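Long-range contacts in peptidase S8 and S53, subtilisin, kexin, sedolisin (Mycobacterium smegmatis, PDB 4KG7), which is a mycosin, a subtilisin-like serine protease (MycP3) of the type VII (ESX-3) secretion system, and probably cleaves proteins through a catalytic triad: residues 24-30 with 138-144; 133-137 with 157-161. All blocks are in the same frame, centred on the assembly; numbering follows the deposited sequence.

Contact 1: residues 24-30 with 138-144; sequences QPMMQRS and PRFAPRT
Pair two short extended strands, 26-28 and 140-142, as an isolated antiparallel ribbon; their axes approach to 4.5 Å, directions 144° apart. M27 and A141 form the hydrogen-bonded pair (M27 N to A141 O 2.8 Å, A141 N to M27 O 3.0 Å), flanked by the non-hydrogen-bonded pairs M26-P142 and Q28-F140. Each end adds one further strong backbone bond: R143 N to P25 O at 2.9 Å and R29 N to R139 O at 2.7 Å. Past Q28 the backbone turns, at R29 (phi/psi -106/-18) and R139 (-80/-6), leaving S30 CA nearest R139 CA at 4.9 Å.

F140, chi1 m, lays its ring on the same face as Q28, whose CB sits over it in a CH-pi contact, 3.9 Å from the centroid. Q28 is fully extended (t, t), and its NE2 donates to S30 O at 2.9 Å. M26 curls m, m, m, bringing CE to 4.0 Å from P142 CD. R29 leaves with chi1 p and then stretches out alongside A141, whose CB lies over its guanidinium; NE and NH2 both donate to P138 O (3.1 and 3.0 Å). R139 (m, m, t) brings CD to 3.5 Å from S30 CB. R143 (t, t, p) sets its guanidinium face on P25 CB, 3.5 Å from NH1. Two waters join Q24 OE1 to T144 N and O respectively; a third links P138 O to S30 OG.

On the face carrying F140, the ring touches I92 and E93; R139 forms a salt bridge with D102. This surface ribbon joins the N-terminal extension to the segment between strand 129-134 and helix 150-170.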
loop_
_atom_site.group_PDB
_atom_site.type_symbol
_atom_site.label_atom_id
_atom_site.label_comp_id
_atom_site.label_asym_id
_atom_site.label_seq_id
_atom_site.Cartn_x
_atom_site.Cartn_y
_atom_site.Cartn_z
ATOM N N GLN A 24 -5.681 -19.466 -12.898
ATOM C CA GLN A 24 -5.425 -20.086 -14.203
ATOM C C GLN A 24 -4.054 -19.666 -14.698
ATOM O O GLN A 24 -3.494 -18.665 -14.232
ATOM C CB GLN A 24 -6.499 -19.737 -15.244
ATOM C CG GLN A 24 -6.673 -18.273 -15.544
ATOM C CD GLN A 24 -7.725 -17.995 -16.619
ATOM O OE1 GLN A 24 -7.879 -18.744 -17.585
ATOM N NE2 GLN A 24 -8.447 -16.892 -16.447
ATOM N N PRO A 25 -3.486 -20.448 -15.607
ATOM C CA PRO A 25 -2.164 -20.100 -16.124
ATOM C C PRO A 25 -2.114 -18.705 -16.741
ATOM O O PRO A 25 -3.058 -18.292 -17.404
ATOM C CB PRO A 25 -1.910 -21.196 -17.150
ATOM C CG PRO A 25 -2.679 -22.375 -16.625
ATOM C CD PRO A 25 -3.948 -21.753 -16.124
ATOM N N MET A 26 -1.014 -17.995 -16.488
ATOM C CA MET A 26 -0.817 -16.617 -16.945
ATOM C C MET A 26 0.334 -16.581 -17.936
ATOM O O MET A 26 1.215 -17.452 -17.920
ATOM C CB MET A 26 -0.496 -15.710 -15.751
ATOM C CG MET A 26 -1.527 -15.785 -14.636
ATOM S SD MET A 26 -3.127 -15.125 -15.139
ATOM C CE MET A 26 -2.807 -13.376 -14.912
ATOM N N MET A 27 0.314 -15.585 -18.811
ATOM C CA MET A 27 1.400 -15.378 -19.772
ATOM C C MET A 27 1.811 -13.924 -19.719
ATOM O O MET A 27 0.992 -13.052 -19.481
ATOM C CB MET A 27 1.000 -15.805 -21.204
ATOM C CG MET A 27 0.282 -14.765 -22.056
ATOM S SD MET A 27 -0.226 -15.378 -23.692
ATOM C CE MET A 27 1.214 -14.939 -24.673
ATOM N N GLN A 28 3.094 -13.668 -19.948
ATOM C CA GLN A 28 3.593 -12.300 -19.949
ATOM C C GLN A 28 3.223 -11.652 -21.285
ATOM O O GLN A 28 3.537 -12.208 -22.327
ATOM C CB GLN A 28 5.103 -12.295 -19.732
ATOM C CG GLN A 28 5.644 -10.897 -19.499
ATOM C CD GLN A 28 7.113 -10.873 -19.175
ATOM O OE1 GLN A 28 7.701 -11.871 -18.730
ATOM N NE2 GLN A 28 7.723 -9.717 -19.389
ATOM N N ARG A 29 2.531 -10.515 -21.248
ATOM C CA ARG A 29 2.051 -9.858 -22.482
ATOM C C ARG A 29 2.850 -8.613 -22.843
ATOM O O ARG A 29 2.779 -8.163 -23.976
ATOM C CB ARG A 29 0.564 -9.497 -22.370
ATOM C CG ARG A 29 0.272 -8.308 -21.475
ATOM C CD ARG A 29 -1.225 -8.061 -21.294
ATOM N NE ARG A 29 -1.506 -7.355 -20.039
ATOM C CZ ARG A 29 -2.724 -7.135 -19.534
ATOM N NH1 ARG A 29 -3.821 -7.552 -20.172
ATOM N NH2 ARG A 29 -2.848 -6.485 -18.379
ATOM N N SER A 30 3.593 -8.065 -21.883
ATOM C CA SER A 30 4.354 -6.823 -22.055
ATOM C C SER A 30 5.740 -7.056 -21.503
ATOM O O SER A 30 5.913 -7.818 -20.538
ATOM C CB SER A 30 3.724 -5.682 -21.248
ATOM O OG SER A 30 2.652 -5.103 -21.949
ATOM N N PRO A 138 0.450 -5.971 -14.064
ATOM C CA PRO A 138 -0.208 -5.662 -15.343
ATOM C C PRO A 138 0.553 -6.112 -16.563
ATOM O O PRO A 138 0.034 -5.958 -17.695
ATOM C CB PRO A 138 -0.299 -4.142 -15.338
ATOM C CG PRO A 138 0.716 -3.676 -14.409
ATOM C CD PRO A 138 0.967 -4.765 -13.397
ATOM N N ARG A 139 1.761 -6.650 -16.374
ATOM C CA ARG A 139 2.530 -7.185 -17.496
ATOM C C ARG A 139 2.049 -8.587 -17.900
ATOM O O ARG A 139 2.542 -9.147 -18.871
ATOM C CB ARG A 139 4.019 -7.260 -17.157
ATOM C CG ARG A 139 4.667 -5.932 -16.800
ATOM C CD ARG A 139 4.720 -5.002 -17.985
ATOM N NE ARG A 139 5.177 -3.676 -17.604
ATOM C CZ ARG A 139 4.416 -2.803 -16.948
ATOM N NH1 ARG A 139 3.164 -3.103 -16.613
ATOM N NH2 ARG A 139 4.895 -1.608 -16.636
ATOM N N PHE A 140 1.122 -9.157 -17.124
ATOM C CA PHE A 140 0.639 -10.522 -17.352
ATOM C C PHE A 140 -0.869 -10.548 -17.518
ATOM O O PHE A 140 -1.594 -9.682 -17.023
ATOM C CB PHE A 140 1.022 -11.433 -16.183
ATOM C CG PHE A 140 2.481 -11.717 -16.103
ATOM C CD1 PHE A 140 3.357 -10.747 -15.652
ATOM C CD2 PHE A 140 2.989 -12.956 -16.486
ATOM C CE1 PHE A 140 4.713 -10.988 -15.586
ATOM C CE2 PHE A 140 4.355 -13.200 -16.395
ATOM C CZ PHE A 140 5.215 -12.211 -15.968
ATOM N N ALA A 141 -1.319 -11.550 -18.249
ATOM C CA ALA A 141 -2.734 -11.810 -18.441
ATOM C C ALA A 141 -2.926 -13.316 -18.537
ATOM O O ALA A 141 -1.969 -14.049 -18.755
ATOM C CB ALA A 141 -3.208 -11.144 -19.715
ATOM N N PRO A 142 -4.171 -13.784 -18.397
ATOM C CA PRO A 142 -4.438 -15.200 -18.609
ATOM C C PRO A 142 -3.951 -15.701 -19.966
ATOM O O PRO A 142 -4.091 -15.011 -20.985
ATOM C CB PRO A 142 -5.958 -15.272 -18.529
ATOM C CG PRO A 142 -6.336 -14.169 -17.625
ATOM C CD PRO A 142 -5.382 -13.060 -17.954
ATOM N N ARG A 143 -3.394 -16.900 -19.975
ATOM C CA ARG A 143 -2.916 -17.506 -21.200
ATOM C C ARG A 143 -4.092 -17.709 -22.171
ATOM O O ARG A 143 -3.975 -17.448 -23.379
ATOM C CB ARG A 143 -2.241 -18.837 -20.870
ATOM C CG ARG A 143 -1.355 -19.388 -21.961
ATOM C CD ARG A 143 -0.741 -20.707 -21.526
ATOM N NE ARG A 143 -1.780 -21.724 -21.370
ATOM C CZ ARG A 143 -1.702 -22.793 -20.573
ATOM N NH1 ARG A 143 -0.613 -23.027 -19.846
ATOM N NH2 ARG A 143 -2.725 -23.635 -20.511
ATOM N N THR A 144 -5.223 -18.175 -21.641
ATOM C CA THR A 144 -6.433 -18.340 -22.452
ATOM C C THR A 144 -7.056 -16.949 -22.637
ATOM O O THR A 144 -7.375 -16.286 -21.638
ATOM C CB THR A 144 -7.414 -19.321 -21.788
ATOM O OG1 THR A 144 -6.785 -20.608 -21.682
ATOM C CG2 THR A 144 -8.700 -19.446 -22.619
HETATM O O HOH W 1 -5.318 -19.325 -18.755
HETATM O O HOH W 2 -9.167 -17.024 -19.520
HETATM O O HOH W 3 0.802 -5.435 -20.324
#

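Contact 2: residues 133-137 with 157-161; sequences IRQNS and DAETL
This is a small, buried, largely polar contact between the residues that leave the C-terminal end of strand 129-134, next to the edge strand 85-90 of the parallel sheet, and one side of a covering helix, with the glutamine Q135 at its middle. The strand ends at R134; Q135 (phi/psi -99/-22) breaks the extended run, and N136 and S137 resume it. Residues 157-161 are a regular turn of helix 150-170, with L161 N bonded to D157 O at 2.9 Å. The nearest CA atoms are those of Q135 and L161, 6.4 Å apart.

Q135 points toward the helix with chi1 t and chi2 m. Its NE2 donates to T160 OG1 at 2.9 Å and, weakly, to D157 OD1 at 3.1 Å, an atom whose place is less sure, while L161 CB packs 3.7 Å from the same nitrogen. T160 takes chi1 p, and a water bridges its OG1 to Q135 O, 2.7 Å from each. D157 (chi1 t) swings its carboxylate toward the loop, and its OD2 is held by T182. N136 turns its own OD1 back to S137 N, 2.8 Å away.

Q135 and L161 also touch I72 of strand 68-73, next to the predicted catalytic D73, whose backbone bonds to Q135. Strand 129-134, helix 150-170 and strand 175-178, beyond 68-73, make a beta-alpha-beta crossover of the subtilisin fold, with strand 140-142 inserted in its first connection; the contact lies at the C-terminal ends of the strands, near the predicted charge relay.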
loop_
_atom_site.group_PDB
_atom_site.type_symbol
_atom_site.label_atom_id
_atom_site.label_comp_id
_atom_site.label_asym_id
_atom_site.label_seq_id
_atom_site.Cartn_x
_atom_site.Cartn_y
_atom_site.Cartn_z
ATOM N N ILE A 133 5.268 -10.847 -1.512
ATOM C CA ILE A 133 4.270 -11.726 -2.137
ATOM C C ILE A 133 3.858 -11.036 -3.431
ATOM O O ILE A 133 3.293 -9.928 -3.408
ATOM C CB ILE A 133 3.026 -11.906 -1.240
ATOM C CG1 ILE A 133 3.421 -12.577 0.078
ATOM C CG2 ILE A 133 1.964 -12.740 -1.941
ATOM C CD1 ILE A 133 2.303 -12.557 1.106
ATOM N N ARG A 134 4.159 -11.640 -4.567
ATOM C CA ARG A 134 3.733 -11.042 -5.817
ATOM C C ARG A 134 2.280 -11.432 -6.063
ATOM O O ARG A 134 1.965 -12.555 -6.408
ATOM C CB ARG A 134 4.590 -11.423 -7.048
ATOM C CG ARG A 134 4.036 -10.752 -8.312
ATOM C CD ARG A 134 4.976 -10.737 -9.491
ATOM N NE ARG A 134 5.188 -12.056 -10.065
ATOM C CZ ARG A 134 5.884 -12.273 -11.169
ATOM N NH1 ARG A 134 6.376 -11.255 -11.860
ATOM N NH2 ARG A 134 6.052 -13.519 -11.606
ATOM N N GLN A 135 1.393 -10.471 -5.879
ATOM C CA GLN A 135 -0.043 -10.687 -6.011
ATOM C C GLN A 135 -0.596 -10.240 -7.339
ATOM O O GLN A 135 -1.664 -10.719 -7.756
ATOM C CB GLN A 135 -0.772 -10.013 -4.825
ATOM C CG GLN A 135 -2.286 -10.139 -4.816
ATOM C CD GLN A 135 -2.992 -9.010 -5.557
ATOM O OE1 GLN A 135 -2.440 -7.908 -5.736
ATOM N NE2 GLN A 135 -4.206 -9.276 -6.033
ATOM N N ASN A 136 0.100 -9.335 -8.013
ATOM C CA ASN A 136 -0.365 -8.894 -9.325
ATOM C C ASN A 136 0.705 -8.297 -10.168
ATOM O O ASN A 136 1.774 -7.936 -9.679
ATOM C CB ASN A 136 -1.544 -7.931 -9.213
ATOM C CG ASN A 136 -2.560 -8.095 -10.378
ATOM O OD1 ASN A 136 -2.324 -8.734 -11.466
ATOM N ND2 ASN A 136 -3.742 -7.512 -10.143
ATOM N N SER A 137 0.445 -8.238 -11.462
ATOM C CA SER A 137 1.315 -7.530 -12.407
ATOM C C SER A 137 0.501 -7.242 -13.641
ATOM O O SER A 137 -0.061 -8.167 -14.213
ATOM C CB SER A 137 2.519 -8.364 -12.810
ATOM O OG SER A 137 3.156 -7.732 -13.951
ATOM N N ASP A 157 -8.587 -10.370 -9.264
ATOM C CA ASP A 157 -7.670 -9.672 -8.385
ATOM C C ASP A 157 -8.071 -9.813 -6.919
ATOM O O ASP A 157 -7.232 -9.963 -6.037
ATOM C CB ASP A 157 -7.609 -8.213 -8.758
ATOM C CG ASP A 157 -6.462 -7.539 -8.129
ATOM O OD1 ASP A 157 -5.304 -7.815 -8.551
ATOM O OD2 ASP A 157 -6.700 -6.743 -7.191
ATOM N N ALA A 158 -9.366 -9.746 -6.654
ATOM C CA ALA A 158 -9.833 -9.897 -5.265
ATOM C C ALA A 158 -9.544 -11.307 -4.770
ATOM O O ALA A 158 -9.311 -11.526 -3.581
ATOM C CB ALA A 158 -11.315 -9.595 -5.155
ATOM N N GLU A 159 -9.641 -12.276 -5.672
ATOM C CA GLU A 159 -9.515 -13.683 -5.310
ATOM C C GLU A 159 -8.083 -13.949 -4.868
ATOM O O GLU A 159 -7.858 -14.602 -3.854
ATOM C CB GLU A 159 -9.936 -14.569 -6.487
ATOM C CG GLU A 159 -10.074 -16.058 -6.173
ATOM C CD GLU A 159 -8.742 -16.809 -6.090
ATOM O OE1 GLU A 159 -7.788 -16.482 -6.820
ATOM O OE2 GLU A 159 -8.693 -17.784 -5.308
ATOM N N THR A 160 -7.096 -13.433 -5.590
ATOM C CA THR A 160 -5.717 -13.616 -5.157
ATOM C C THR A 160 -5.370 -12.717 -3.976
ATOM O O THR A 160 -4.591 -13.130 -3.103
ATOM C CB THR A 160 -4.711 -13.357 -6.281
ATOM O OG1 THR A 160 -4.911 -12.034 -6.788
ATOM C CG2 THR A 160 -4.873 -14.370 -7.386
ATOM N N LEU A 161 -5.959 -11.516 -3.918
ATOM C CA LEU A 161 -5.633 -10.622 -2.833
ATOM C C LEU A 161 -6.030 -11.278 -1.488
ATOM O O LEU A 161 -5.274 -11.232 -0.495
ATOM C CB LEU A 161 -6.347 -9.280 -2.963
ATOM C CG LEU A 161 -6.059 -8.313 -1.808
ATOM C CD1 LEU A 161 -4.584 -8.063 -1.662
ATOM C CD2 LEU A 161 -6.806 -6.995 -2.028
HETATM O O HOH W 4 -3.820 -11.495 -9.225
HETATM O O HOH W 5 -4.122 -5.996 -6.954
#

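From the N terminus, the chain first lays down strand 26-28, then builds strands 68-73 and 85-90 and helix 104-113 before reaching strand 129-134. It passes through 133-137 directly into 138-144, which closes contact 1 over 107 intervening residues. Only then does helix 150-170 bring 157-161 back to the strand end, closing the much shorter loop of contact 2. The two therefore cross: 138-144 lies inside the loop of contact 2, while 133-137 lies inside that of contact 1. Their centres are 13 Å apart, and F140 CE1 packs 4.1 Å from R134 NH1, joining the surface ribbon to the edge of the sheet-helix core.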